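Local atomic coordinates of sugar kinase, pfkB family (Thermotoga maritima, PDB entry 2AJR), a protein that probably transfers a phosphate from ATP to a sugar phosphate, perhaps as a 1-phosphofructokinase of the pfkB (ribokinase-like) family. Residues D24-I29 with Q47-G52; S266-A271 with A303-K308; G297-L302 with K320-F325. One frame throughout, in Å; residues are numbered along the deposited sequence.

Contact 1: D24-I29 with Q47-G52; sequences DREIFI and QMSPGG
With E26 CG anti to the carbonyl carbon (chi1 -53°) and the chain bent at chi2, and S49 OG between backbone N and carbonyl carbon (chi1 60°), OG donates a weak hydrogen bond of 3.3 Å to E26 OE2. The motif is an antiparallel strand pair, with axes at 158°, in the four-stranded sheet that in ribokinase-like kinases forms the lid over the substrate site. Backbone bonds set the register: D24 N to S49 O is 2.9 Å and E26 N to Q47 O is 2.8 Å, each returned by a second bond within its pair. E26 and Q47 run side by side on one face, with Q47 CG 3.8 Å from E26 OE2. E26 OE1 is held by the backbone N of K310, so an alanine at E26 would probably leave that N-H and S49 OG each without this acceptor, and Q47 CG less well packed. On the other face R25 crosses selenomethionine M48 at about a right angle, M48 CB lying over one face of the guanidinium, and F123 of the second subunit makes a cation-pi contact with R25. D24 OD2, salt-bridged to K310, reaches 3.6 Å from G51 CA, where a CB would clash.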
ATOM      1  N   ASP A  24      -6.473   4.020   5.424  1.00 35.25           N
ATOM      2  CA  ASP A  24      -6.941   3.954   4.058  1.00 35.83           C
ATOM      3  C   ASP A  24      -5.993   4.770   3.211  1.00 37.41           C
ATOM      4  O   ASP A  24      -5.816   5.967   3.449  1.00 40.27           O
ATOM      5  CB  ASP A  24      -8.356   4.524   3.937  1.00 33.94           C
ATOM      6  CG  ASP A  24      -9.419   3.543   4.357  1.00 39.33           C
ATOM      7  OD1 ASP A  24      -9.321   2.351   3.957  1.00 45.47           O
ATOM      8  OD2 ASP A  24     -10.363   3.963   5.084  1.00 46.82           O
ATOM      9  N   ARG A  25      -5.353   4.121   2.245  1.00 38.16           N
ATOM     10  CA  ARG A  25      -4.608   4.828   1.226  1.00 36.92           C
ATOM     11  C   ARG A  25      -5.418   4.893  -0.054  1.00 36.05           C
ATOM     12  O   ARG A  25      -5.534   3.900  -0.777  1.00 34.38           O
ATOM     13  CB  ARG A  25      -3.273   4.157   0.949  1.00 38.11           C
ATOM     14  CG  ARG A  25      -2.480   4.910  -0.156  1.00 45.49           C
ATOM     15  CD  ARG A  25      -0.990   4.931   0.101  1.00 56.80           C
ATOM     16  NE  ARG A  25      -0.611   5.862   1.166  1.00 63.00           N
ATOM     17  CZ  ARG A  25      -0.519   7.187   1.034  1.00 62.80           C
ATOM     18  NH1 ARG A  25      -0.784   7.790  -0.121  1.00 64.89           N
ATOM     19  NH2 ARG A  25      -0.153   7.916   2.076  1.00 60.04           N
ATOM     20  N   GLU A  26      -5.968   6.073  -0.329  1.00 37.17           N
ATOM     21  CA  GLU A  26      -6.716   6.333  -1.560  1.00 37.53           C
ATOM     22  C   GLU A  26      -5.780   6.897  -2.636  1.00 34.29           C
ATOM     23  O   GLU A  26      -4.956   7.776  -2.392  1.00 34.94           O
ATOM     24  CB  GLU A  26      -7.866   7.311  -1.295  1.00 38.22           C
ATOM     25  CG  GLU A  26      -8.838   6.947  -0.132  1.00 40.15           C
ATOM     26  CD  GLU A  26      -9.240   8.190   0.737  1.00 48.03           C
ATOM     27  OE1 GLU A  26     -10.121   8.979   0.273  1.00 48.70           O
ATOM     28  OE2 GLU A  26      -8.668   8.365   1.874  1.00 57.36           O
ATOM     29  N   ILE A  27      -5.910   6.371  -3.838  1.00 32.32           N
ATOM     30  CA  ILE A  27      -5.081   6.771  -4.955  1.00 29.68           C
ATOM     31  C   ILE A  27      -6.042   6.999  -6.105  1.00 29.18           C
ATOM     32  O   ILE A  27      -6.887   6.149  -6.371  1.00 29.44           O
ATOM     33  CB  ILE A  27      -4.086   5.656  -5.328  1.00 30.01           C
ATOM     34  CG1 ILE A  27      -3.388   5.121  -4.075  1.00 31.30           C
ATOM     35  CG2 ILE A  27      -3.059   6.157  -6.345  1.00 26.13           C
ATOM     36  CD1 ILE A  27      -2.785   3.757  -4.263  1.00 30.21           C
ATOM     37  N   PHE A  28      -5.915   8.137  -6.777  1.00 29.61           N
ATOM     38  CA  PHE A  28      -6.839   8.542  -7.828  1.00 31.44           C
ATOM     39  C   PHE A  28      -6.101   8.538  -9.149  1.00 30.80           C
ATOM     40  O   PHE A  28      -5.225   9.343  -9.370  1.00 31.25           O
ATOM     41  CB  PHE A  28      -7.436   9.920  -7.499  1.00 33.21           C
ATOM     42  CG  PHE A  28      -8.160   9.933  -6.179  1.00 35.23           C
ATOM     43  CD1 PHE A  28      -9.449   9.416  -6.076  1.00 37.79           C
ATOM     44  CD2 PHE A  28      -7.530  10.382  -5.023  1.00 39.04           C
ATOM     45  CE1 PHE A  28     -10.118   9.383  -4.837  1.00 39.45           C
ATOM     46  CE2 PHE A  28      -8.188  10.339  -3.771  1.00 43.26           C
ATOM     47  CZ  PHE A  28      -9.478   9.837  -3.683  1.00 34.14           C
ATOM     48  N   ILE A  29      -6.442   7.574  -9.989  1.00 31.50           N
ATOM     49  CA  ILE A  29      -5.807   7.364 -11.274  1.00 32.05           C
ATOM     50  C   ILE A  29      -6.896   7.227 -12.335  1.00 32.48           C
ATOM     51  O   ILE A  29      -7.714   6.315 -12.301  1.00 33.81           O
ATOM     52  CB  ILE A  29      -4.994   6.053 -11.276  1.00 32.37           C
ATOM     53  CG1 ILE A  29      -3.872   6.091 -10.250  1.00 34.98           C
ATOM     54  CG2 ILE A  29      -4.400   5.799 -12.637  1.00 32.48           C
ATOM     55  CD1 ILE A  29      -3.374   4.698  -9.862  1.00 31.51           C
ATOM     56  N   GLN A  47      -4.430  10.268  -0.992  1.00 45.18           N
ATOM     57  CA  GLN A  47      -5.007  10.695   0.264  1.00 46.09           C
ATOM     58  C   GLN A  47      -4.787   9.570   1.250  1.00 44.33           C
ATOM     59  O   GLN A  47      -4.888   8.394   0.900  1.00 44.51           O
ATOM     60  CB  GLN A  47      -6.505  10.951   0.091  1.00 48.32           C
ATOM     61  CG  GLN A  47      -7.158  11.782   1.184  1.00 54.86           C
ATOM     62  CD  GLN A  47      -6.763  13.255   1.106  1.00 66.05           C
ATOM     63  OE1 GLN A  47      -5.739  13.673   1.658  1.00 66.93           O
ATOM     64  NE2 GLN A  47      -7.581  14.049   0.417  1.00 67.58           N
HETATM   65  N   MSE A  48      -4.480   9.917   2.484  1.00 42.73           N
HETATM   66  CA  MSE A  48      -4.291   8.902   3.485  1.00 42.97           C
HETATM   67  C   MSE A  48      -4.945   9.314   4.778  1.00 40.73           C
HETATM   68  O   MSE A  48      -4.771  10.437   5.239  1.00 39.78           O
HETATM   69  CB  MSE A  48      -2.818   8.640   3.673  1.00 43.97           C
HETATM   70  CG  MSE A  48      -2.559   7.281   4.263  1.00 59.25           C
HETATM   71 SE   MSE A  48      -2.001   7.383   6.115  1.00101.34          SE
HETATM   72  CE  MSE A  48      -2.857   9.059   6.868  1.00 79.00           C
ATOM     73  N   SER A  49      -5.712   8.406   5.366  1.00 39.23           N
ATOM     74  CA  SER A  49      -6.520   8.771   6.508  1.00 39.21           C
ATOM     75  C   SER A  49      -6.862   7.571   7.359  1.00 38.18           C
ATOM     76  O   SER A  49      -6.912   6.456   6.848  1.00 38.53           O
ATOM     77  CB  SER A  49      -7.814   9.405   6.011  1.00 40.86           C
ATOM     78  OG  SER A  49      -8.548   8.494   5.202  1.00 48.75           O
ATOM     79  N   PRO A  50      -7.129   7.794   8.654  1.00 35.08           N
ATOM     80  CA  PRO A  50      -7.664   6.762   9.513  1.00 33.81           C
ATOM     81  C   PRO A  50      -8.986   6.245   9.018  1.00 33.64           C
ATOM     82  O   PRO A  50      -9.806   7.025   8.560  1.00 35.54           O
ATOM     83  CB  PRO A  50      -7.886   7.478  10.839  1.00 33.53           C
ATOM     84  CG  PRO A  50      -6.973   8.594  10.810  1.00 37.91           C
ATOM     85  CD  PRO A  50      -6.929   9.045   9.387  1.00 35.27           C
ATOM     86  N   GLY A  51      -9.181   4.932   9.132  1.00 33.56           N
ATOM     87  CA  GLY A  51     -10.372   4.259   8.669  1.00 32.21           C
ATOM     88  C   GLY A  51     -10.737   3.057   9.517  1.00 32.35           C
ATOM     89  O   GLY A  51     -10.215   2.872  10.615  1.00 32.74           O
ATOM     90  N   GLY A  52     -11.632   2.228   8.995  1.00 32.59           N
ATOM     91  CA  GLY A  52     -12.346   1.259   9.812  1.00 34.27           C
ATOM     92  C   GLY A  52     -13.700   1.867  10.089  1.00 34.62           C
ATOM     93  O   GLY A  52     -13.809   3.065  10.324  1.00 35.43           O
TER

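Contact 2: S266-A271 with A303-K308; sequences SHLLGA and AATRRK. With MG (magnesium ion), chain C.
The H267 imidazole lies with one face against the backbone of R307 and K308 and its edge against T305. K308 N sits 3.7 Å above the ring, over its centre, while R307 C is offset toward the rim; K308 CA approaches H267 CD2 to 3.5 Å. At the edge, H267 ND1 donates to T305 O over 2.9 Å, with the oxygen only 7° out of the ring plane, although the N-H...O angle is bent to 135°. CG anti to the carbonyl carbon (chi1 -68°) starts the ring toward 303-308. Because NE2 is also hydrogen-bonded, to E113 OE2, both ring nitrogens are engaged and the ring's rotation is fixed.

The backbone of H267 serves the magnesium site, as do A304, R307 and E309. R307 O binds the ion at 2.4 Å and E309 O is the second close ligand; H267 O and A304 O lie farther out. H267 O also receives a CA-H...O contact from T305 CA at 3.5 Å. Farther along, A271 CB and A304 CB pack at 4.1 Å.

G270 takes the N-cap position of helix 271-286 and opens the GAGD sequence characteristic of this family, whose helix N-terminus probably forms the anion hole. The contact thus joins that helix start to the turn leaving helix 290-304, and K308 continues to F28 of strand 22-28 by a cation-pi contact.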
ATOM      1  N   SER A 266     -18.064   4.888  -7.862  1.00 42.09           N
ATOM      2  CA  SER A 266     -16.664   5.104  -7.518  1.00 41.98           C
ATOM      3  C   SER A 266     -16.474   6.050  -6.319  1.00 40.20           C
ATOM      4  O   SER A 266     -15.390   6.099  -5.723  1.00 41.00           O
ATOM      5  CB  SER A 266     -15.875   5.617  -8.743  1.00 42.43           C
ATOM      6  OG  SER A 266     -16.202   6.960  -9.064  1.00 47.79           O
ATOM      7  N   HIS A 267     -17.516   6.793  -5.959  1.00 38.72           N
ATOM      8  CA  HIS A 267     -17.436   7.750  -4.854  1.00 38.04           C
ATOM      9  C   HIS A 267     -17.943   7.152  -3.538  1.00 37.06           C
ATOM     10  O   HIS A 267     -18.187   7.884  -2.585  1.00 37.36           O
ATOM     11  CB  HIS A 267     -18.265   9.006  -5.175  1.00 39.14           C
ATOM     12  CG  HIS A 267     -17.727   9.839  -6.296  1.00 38.32           C
ATOM     13  ND1 HIS A 267     -18.272  11.063  -6.630  1.00 37.30           N
ATOM     14  CD2 HIS A 267     -16.690   9.642  -7.146  1.00 37.44           C
ATOM     15  CE1 HIS A 267     -17.605  11.573  -7.651  1.00 40.11           C
ATOM     16  NE2 HIS A 267     -16.633  10.736  -7.977  1.00 39.52           N
ATOM     17  N   LEU A 268     -18.068   5.831  -3.475  1.00 37.33           N
ATOM     18  CA  LEU A 268     -18.767   5.160  -2.383  1.00 37.43           C
ATOM     19  C   LEU A 268     -17.947   4.862  -1.142  1.00 39.06           C
ATOM     20  O   LEU A 268     -18.515   4.421  -0.125  1.00 40.47           O
ATOM     21  CB  LEU A 268     -19.328   3.823  -2.870  1.00 37.01           C
ATOM     22  CG  LEU A 268     -20.709   3.783  -3.501  1.00 39.77           C
ATOM     23  CD1 LEU A 268     -20.938   2.405  -4.051  1.00 36.29           C
ATOM     24  CD2 LEU A 268     -21.781   4.148  -2.480  1.00 41.21           C
ATOM     25  N   LEU A 269     -16.629   5.021  -1.188  1.00 39.48           N
ATOM     26  CA  LEU A 269     -15.849   4.602  -0.029  1.00 38.58           C
ATOM     27  C   LEU A 269     -16.311   5.352   1.212  1.00 40.42           C
ATOM     28  O   LEU A 269     -16.243   6.584   1.258  1.00 40.23           O
ATOM     29  CB  LEU A 269     -14.365   4.831  -0.229  1.00 38.90           C
ATOM     30  CG  LEU A 269     -13.516   4.366   0.955  1.00 40.00           C
ATOM     31  CD1 LEU A 269     -13.550   2.832   1.088  1.00 32.42           C
ATOM     32  CD2 LEU A 269     -12.106   4.884   0.807  1.00 37.73           C
ATOM     33  N   GLY A 270     -16.790   4.603   2.204  1.00 41.26           N
ATOM     34  CA  GLY A 270     -17.137   5.163   3.520  1.00 41.29           C
ATOM     35  C   GLY A 270     -18.538   5.737   3.669  1.00 41.12           C
ATOM     36  O   GLY A 270     -18.882   6.260   4.739  1.00 41.32           O
ATOM     37  N   ALA A 271     -19.340   5.638   2.606  1.00 38.85           N
ATOM     38  CA  ALA A 271     -20.703   6.159   2.594  1.00 38.20           C
ATOM     39  C   ALA A 271     -21.584   5.518   3.664  1.00 36.92           C
ATOM     40  O   ALA A 271     -22.458   6.180   4.244  1.00 35.49           O
ATOM     41  CB  ALA A 271     -21.340   5.952   1.202  1.00 38.21           C
ATOM     42  N   ALA A 303     -24.647  12.329   0.671  1.00 34.48           N
ATOM     43  CA  ALA A 303     -23.693  13.430   0.766  1.00 33.50           C
ATOM     44  C   ALA A 303     -22.275  12.885   0.649  1.00 34.41           C
ATOM     45  O   ALA A 303     -21.439  13.454  -0.054  1.00 36.44           O
ATOM     46  CB  ALA A 303     -23.865  14.177   2.075  1.00 33.08           C
ATOM     47  N   ALA A 304     -22.014  11.760   1.300  1.00 33.94           N
ATOM     48  CA  ALA A 304     -20.694  11.148   1.246  1.00 34.29           C
ATOM     49  C   ALA A 304     -20.278  10.824  -0.181  1.00 35.12           C
ATOM     50  O   ALA A 304     -19.101  10.938  -0.523  1.00 38.52           O
ATOM     51  CB  ALA A 304     -20.642   9.898   2.107  1.00 32.93           C
ATOM     52  N   THR A 305     -21.227  10.450  -1.026  1.00 33.08           N
ATOM     53  CA  THR A 305     -20.891  10.101  -2.399  1.00 33.64           C
ATOM     54  C   THR A 305     -20.590  11.310  -3.282  1.00 33.52           C
ATOM     55  O   THR A 305     -20.117  11.154  -4.394  1.00 35.58           O
ATOM     56  CB  THR A 305     -22.022   9.337  -3.083  1.00 33.95           C
ATOM     57  OG1 THR A 305     -23.028  10.271  -3.504  1.00 38.13           O
ATOM     58  CG2 THR A 305     -22.628   8.310  -2.147  1.00 30.10           C
ATOM     59  N   ARG A 306     -20.866  12.520  -2.834  1.00 34.36           N
ATOM     60  CA  ARG A 306     -20.654  13.657  -3.737  1.00 36.07           C
ATOM     61  C   ARG A 306     -19.193  13.951  -4.012  1.00 36.92           C
ATOM     62  O   ARG A 306     -18.915  14.774  -4.861  1.00 39.17           O
ATOM     63  CB  ARG A 306     -21.345  14.936  -3.247  1.00 36.13           C
ATOM     64  CG  ARG A 306     -22.853  14.837  -3.103  1.00 39.85           C
ATOM     65  CD  ARG A 306     -23.474  14.007  -4.201  1.00 45.84           C
ATOM     66  NE  ARG A 306     -24.920  13.895  -4.064  1.00 50.86           N
ATOM     67  CZ  ARG A 306     -25.679  13.072  -4.789  1.00 50.78           C
ATOM     68  NH1 ARG A 306     -25.142  12.295  -5.726  1.00 49.11           N
ATOM     69  NH2 ARG A 306     -26.992  13.034  -4.581  1.00 52.10           N
ATOM     70  N   ARG A 307     -18.264  13.298  -3.314  1.00 37.12           N
ATOM     71  CA  ARG A 307     -16.839  13.470  -3.588  1.00 36.71           C
ATOM     72  C   ARG A 307     -16.134  12.152  -3.814  1.00 36.71           C
ATOM     73  O   ARG A 307     -16.488  11.154  -3.208  1.00 38.89           O
ATOM     74  CB  ARG A 307     -16.164  14.184  -2.430  1.00 35.93           C
ATOM     75  CG  ARG A 307     -16.805  15.479  -2.105  1.00 39.74           C
ATOM     76  CD  ARG A 307     -16.022  16.238  -1.079  1.00 42.49           C
ATOM     77  NE  ARG A 307     -16.825  17.317  -0.533  1.00 45.45           N
ATOM     78  CZ  ARG A 307     -16.366  18.277   0.261  1.00 51.64           C
ATOM     79  NH1 ARG A 307     -15.092  18.306   0.620  1.00 54.31           N
ATOM     80  NH2 ARG A 307     -17.194  19.221   0.693  1.00 54.70           N
ATOM     81  N   LYS A 308     -15.111  12.165  -4.662  1.00 37.44           N
ATOM     82  CA  LYS A 308     -14.321  10.966  -4.943  1.00 38.13           C
ATOM     83  C   LYS A 308     -13.559  10.463  -3.726  1.00 37.48           C
ATOM     84  O   LYS A 308     -13.338   9.265  -3.595  1.00 36.93           O
ATOM     85  CB  LYS A 308     -13.374  11.169  -6.146  1.00 37.03           C
ATOM     86  CG  LYS A 308     -12.247  12.185  -5.984  1.00 39.75           C
ATOM     87  CD  LYS A 308     -11.383  12.286  -7.288  1.00 38.68           C
ATOM     88  CE  LYS A 308     -10.547  13.572  -7.372  1.00 34.86           C
ATOM     89  NZ  LYS A 308      -9.943  13.944  -6.069  1.00 35.85           N
TER
HETATM   90 MG    MG C 320     -16.693   9.661  -1.345  1.00 49.26          MG

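Contact 3: G297-L302 with K320-F325; sequences GFASAL and KEYDHF
F298 and F325 meet as an oblique aromatic pair, their centroids 5.5 Å apart and their planes inclined at 59°. The two side chains run past one another in opposite senses, F298 CE1 lying 3.8 Å from F325 CB and F298 CD1 also close to F325 CG. One face of the F325 ring has Y322 O above it, toward the rim. A299 CB and L302 CD1 reach the same ring obliquely, A299 CB at 4.1 Å from F325 CE2 and L302 CD1 at 4.2 Å from F325 CD2. The Y322 ring in turn has F325 CZ over one face, offset toward the rim, and its CE1 touches A299 CB. F325 CG lies between the backbone N and the carbonyl carbon (chi1 67°), a placing that starts its ring toward the helix.

Helix 290-304 thus offers F298, A299 and L302 to the chain that follows helix 315-319 and leads into strand 325-329, an edge strand of the large sheet. I257 of the neighbouring strand 254-259 packs on both phenylalanines.

Beside the aromatic group lies E321, whose CG is 3.4 Å from A299 O and whose carboxylate borders L302 CB, OE1 being 3.8 Å away. H324 ND1 donates to E321 OE1 over 2.9 Å, from 44° out of the carboxylate plane, and E321 OE2 forms a salt bridge with R306.

Between the two segments the cohesion is therefore apolar, carried by ring and methyl packing. The buried carboxylate is satisfied instead by H324 from its own segment and by R306 just beyond the helix; the arginine's charge would probably favour the ionised form of E321.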
ATOM      1  N   GLY A 297     -30.009   9.300   7.835  1.00 35.43           N
ATOM      2  CA  GLY A 297     -28.865   8.461   7.528  1.00 34.81           C
ATOM      3  C   GLY A 297     -28.649   8.407   6.032  1.00 35.26           C
ATOM      4  O   GLY A 297     -27.519   8.568   5.557  1.00 37.02           O
ATOM      5  N   PHE A 298     -29.743   8.217   5.292  1.00 33.78           N
ATOM      6  CA  PHE A 298     -29.687   8.084   3.836  1.00 32.42           C
ATOM      7  C   PHE A 298     -29.168   9.378   3.229  1.00 31.34           C
ATOM      8  O   PHE A 298     -28.341   9.345   2.333  1.00 31.61           O
ATOM      9  CB  PHE A 298     -31.070   7.708   3.260  1.00 32.97           C
ATOM     10  CG  PHE A 298     -31.025   7.180   1.850  1.00 31.73           C
ATOM     11  CD1 PHE A 298     -31.065   8.047   0.765  1.00 32.55           C
ATOM     12  CD2 PHE A 298     -30.927   5.820   1.608  1.00 31.47           C
ATOM     13  CE1 PHE A 298     -31.006   7.559  -0.536  1.00 32.54           C
ATOM     14  CE2 PHE A 298     -30.873   5.323   0.312  1.00 31.71           C
ATOM     15  CZ  PHE A 298     -30.918   6.192  -0.762  1.00 31.49           C
ATOM     16  N   ALA A 299     -29.637  10.511   3.744  1.00 31.59           N
ATOM     17  CA  ALA A 299     -29.160  11.823   3.307  1.00 30.98           C
ATOM     18  C   ALA A 299     -27.641  11.937   3.448  1.00 31.92           C
ATOM     19  O   ALA A 299     -26.969  12.408   2.530  1.00 31.50           O
ATOM     20  CB  ALA A 299     -29.844  12.924   4.098  1.00 28.48           C
ATOM     21  N   SER A 300     -27.100  11.508   4.590  1.00 32.13           N
ATOM     22  CA  SER A 300     -25.655  11.591   4.820  1.00 34.58           C
ATOM     23  C   SER A 300     -24.899  10.721   3.821  1.00 35.76           C
ATOM     24  O   SER A 300     -23.920  11.179   3.209  1.00 35.21           O
ATOM     25  CB  SER A 300     -25.292  11.182   6.253  1.00 35.00           C
ATOM     26  OG  SER A 300     -26.121  11.849   7.201  1.00 39.15           O
ATOM     27  N   ALA A 301     -25.376   9.480   3.657  1.00 34.38           N
ATOM     28  CA  ALA A 301     -24.787   8.549   2.714  1.00 34.60           C
ATOM     29  C   ALA A 301     -24.697   9.213   1.352  1.00 35.88           C
ATOM     30  O   ALA A 301     -23.645   9.182   0.724  1.00 39.41           O
ATOM     31  CB  ALA A 301     -25.602   7.258   2.637  1.00 32.25           C
ATOM     32  N   LEU A 302     -25.788   9.832   0.904  1.00 34.28           N
ATOM     33  CA  LEU A 302     -25.790  10.484  -0.392  1.00 34.03           C
ATOM     34  C   LEU A 302     -24.731  11.556  -0.412  1.00 34.41           C
ATOM     35  O   LEU A 302     -24.011  11.680  -1.400  1.00 35.65           O
ATOM     36  CB  LEU A 302     -27.163  11.092  -0.749  1.00 33.59           C
ATOM     37  CG  LEU A 302     -28.199  10.086  -1.277  1.00 33.62           C
ATOM     38  CD1 LEU A 302     -29.528  10.745  -1.500  1.00 26.71           C
ATOM     39  CD2 LEU A 302     -27.718   9.392  -2.556  1.00 28.80           C
ATOM     40  N   LYS A 320     -28.809  19.281   2.255  1.00 39.00           N
ATOM     41  CA  LYS A 320     -28.899  19.460   0.794  1.00 39.46           C
ATOM     42  C   LYS A 320     -29.418  18.237   0.041  1.00 37.78           C
ATOM     43  O   LYS A 320     -29.866  18.344  -1.094  1.00 36.66           O
ATOM     44  CB  LYS A 320     -27.527  19.835   0.217  1.00 38.72           C
ATOM     45  CG  LYS A 320     -27.214  21.321   0.287  1.00 42.04           C
ATOM     46  CD  LYS A 320     -25.720  21.591   0.085  1.00 43.92           C
ATOM     47  CE  LYS A 320     -25.442  23.085  -0.029  1.00 48.22           C
ATOM     48  NZ  LYS A 320     -24.016  23.453   0.256  1.00 51.92           N
ATOM     49  N   GLU A 321     -29.336  17.077   0.673  1.00 38.16           N
ATOM     50  CA  GLU A 321     -29.707  15.838   0.035  1.00 39.29           C
ATOM     51  C   GLU A 321     -31.153  15.461   0.301  1.00 40.28           C
ATOM     52  O   GLU A 321     -31.633  14.474  -0.258  1.00 40.22           O
ATOM     53  CB  GLU A 321     -28.792  14.704   0.510  1.00 38.91           C
ATOM     54  CG  GLU A 321     -27.318  14.894   0.172  1.00 40.80           C
ATOM     55  CD  GLU A 321     -27.043  14.966  -1.323  1.00 44.93           C
ATOM     56  OE1 GLU A 321     -27.925  14.596  -2.133  1.00 42.27           O
ATOM     57  OE2 GLU A 321     -25.930  15.400  -1.685  1.00 45.92           O
ATOM     58  N   TYR A 322     -31.859  16.223   1.139  1.00 41.06           N
ATOM     59  CA  TYR A 322     -33.258  15.883   1.444  1.00 42.62           C
ATOM     60  C   TYR A 322     -34.139  15.931   0.200  1.00 41.91           C
ATOM     61  O   TYR A 322     -35.190  15.305   0.141  1.00 41.77           O
ATOM     62  CB  TYR A 322     -33.816  16.734   2.596  1.00 44.06           C
ATOM     63  CG  TYR A 322     -33.902  15.924   3.878  1.00 50.52           C
ATOM     64  CD1 TYR A 322     -32.781  15.745   4.707  1.00 50.78           C
ATOM     65  CD2 TYR A 322     -35.095  15.280   4.235  1.00 51.80           C
ATOM     66  CE1 TYR A 322     -32.866  14.962   5.878  1.00 49.87           C
ATOM     67  CE2 TYR A 322     -35.188  14.505   5.403  1.00 51.63           C
ATOM     68  CZ  TYR A 322     -34.078  14.347   6.217  1.00 50.26           C
ATOM     69  OH  TYR A 322     -34.197  13.569   7.354  1.00 49.31           O
ATOM     70  N   ASP A 323     -33.653  16.639  -0.806  1.00 42.01           N
ATOM     71  CA  ASP A 323     -34.316  16.786  -2.094  1.00 41.68           C
ATOM     72  C   ASP A 323     -34.228  15.547  -2.998  1.00 39.23           C
ATOM     73  O   ASP A 323     -35.050  15.367  -3.882  1.00 39.85           O
ATOM     74  CB  ASP A 323     -33.630  17.950  -2.820  1.00 43.83           C
ATOM     75  CG  ASP A 323     -34.591  18.814  -3.599  1.00 46.52           C
ATOM     76  OD1 ASP A 323     -35.493  18.266  -4.289  1.00 48.37           O
ATOM     77  OD2 ASP A 323     -34.410  20.053  -3.530  1.00 47.58           O
ATOM     78  N   HIS A 324     -33.221  14.712  -2.789  1.00 37.79           N
ATOM     79  CA  HIS A 324     -32.803  13.734  -3.793  1.00 36.53           C
ATOM     80  C   HIS A 324     -33.125  12.292  -3.419  1.00 34.18           C
ATOM     81  O   HIS A 324     -32.430  11.389  -3.853  1.00 32.56           O
ATOM     82  CB  HIS A 324     -31.289  13.847  -4.042  1.00 37.11           C
ATOM     83  CG  HIS A 324     -30.839  15.213  -4.461  1.00 41.36           C
ATOM     84  ND1 HIS A 324     -29.921  15.949  -3.741  1.00 42.16           N
ATOM     85  CD2 HIS A 324     -31.181  15.977  -5.525  1.00 44.68           C
ATOM     86  CE1 HIS A 324     -29.714  17.105  -4.345  1.00 39.06           C
ATOM     87  NE2 HIS A 324     -30.472  17.152  -5.426  1.00 40.38           N
ATOM     88  N   PHE A 325     -34.162  12.069  -2.618  1.00 33.02           N
ATOM     89  CA  PHE A 325     -34.625  10.711  -2.381  1.00 32.49           C
ATOM     90  C   PHE A 325     -36.109  10.651  -2.089  1.00 31.52           C
ATOM     91  O   PHE A 325     -36.695  11.642  -1.683  1.00 32.81           O
ATOM     92  CB  PHE A 325     -33.804  10.025  -1.279  1.00 33.54           C
ATOM     93  CG  PHE A 325     -33.980  10.621   0.088  1.00 33.18           C
ATOM     94  CD1 PHE A 325     -35.026  10.216   0.907  1.00 33.42           C
ATOM     95  CD2 PHE A 325     -33.071  11.548   0.575  1.00 35.53           C
ATOM     96  CE1 PHE A 325     -35.187  10.747   2.176  1.00 34.59           C
ATOM     97  CE2 PHE A 325     -33.214  12.087   1.854  1.00 37.42           C
ATOM     98  CZ  PHE A 325     -34.281  11.686   2.654  1.00 38.34           C
TER

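How the contacts relate
Contact 3 is the buried one, whereas contacts 1 and 2 are partly buried. Their chemistry follows their place: contact 1, in the small sheet beside the second subunit, relies on backbone bonds between strands; contact 2 joins the loop entering helix 271-286 to the end of helix 290-304 and the turn after it, through a histidine and carbonyl oxygens round magnesium; contact 3 is apolar packing of helix 290-304 against the chain entering the large sheet's outermost strand, 325-329. Contacts 2 and 3 interleave along the chain and are tied by the R306 to E321 salt bridge. Contact 1 touches contact 2 where F28 CE1 meets K308 O at 3.5 Å, which makes contact 2 the intermediary.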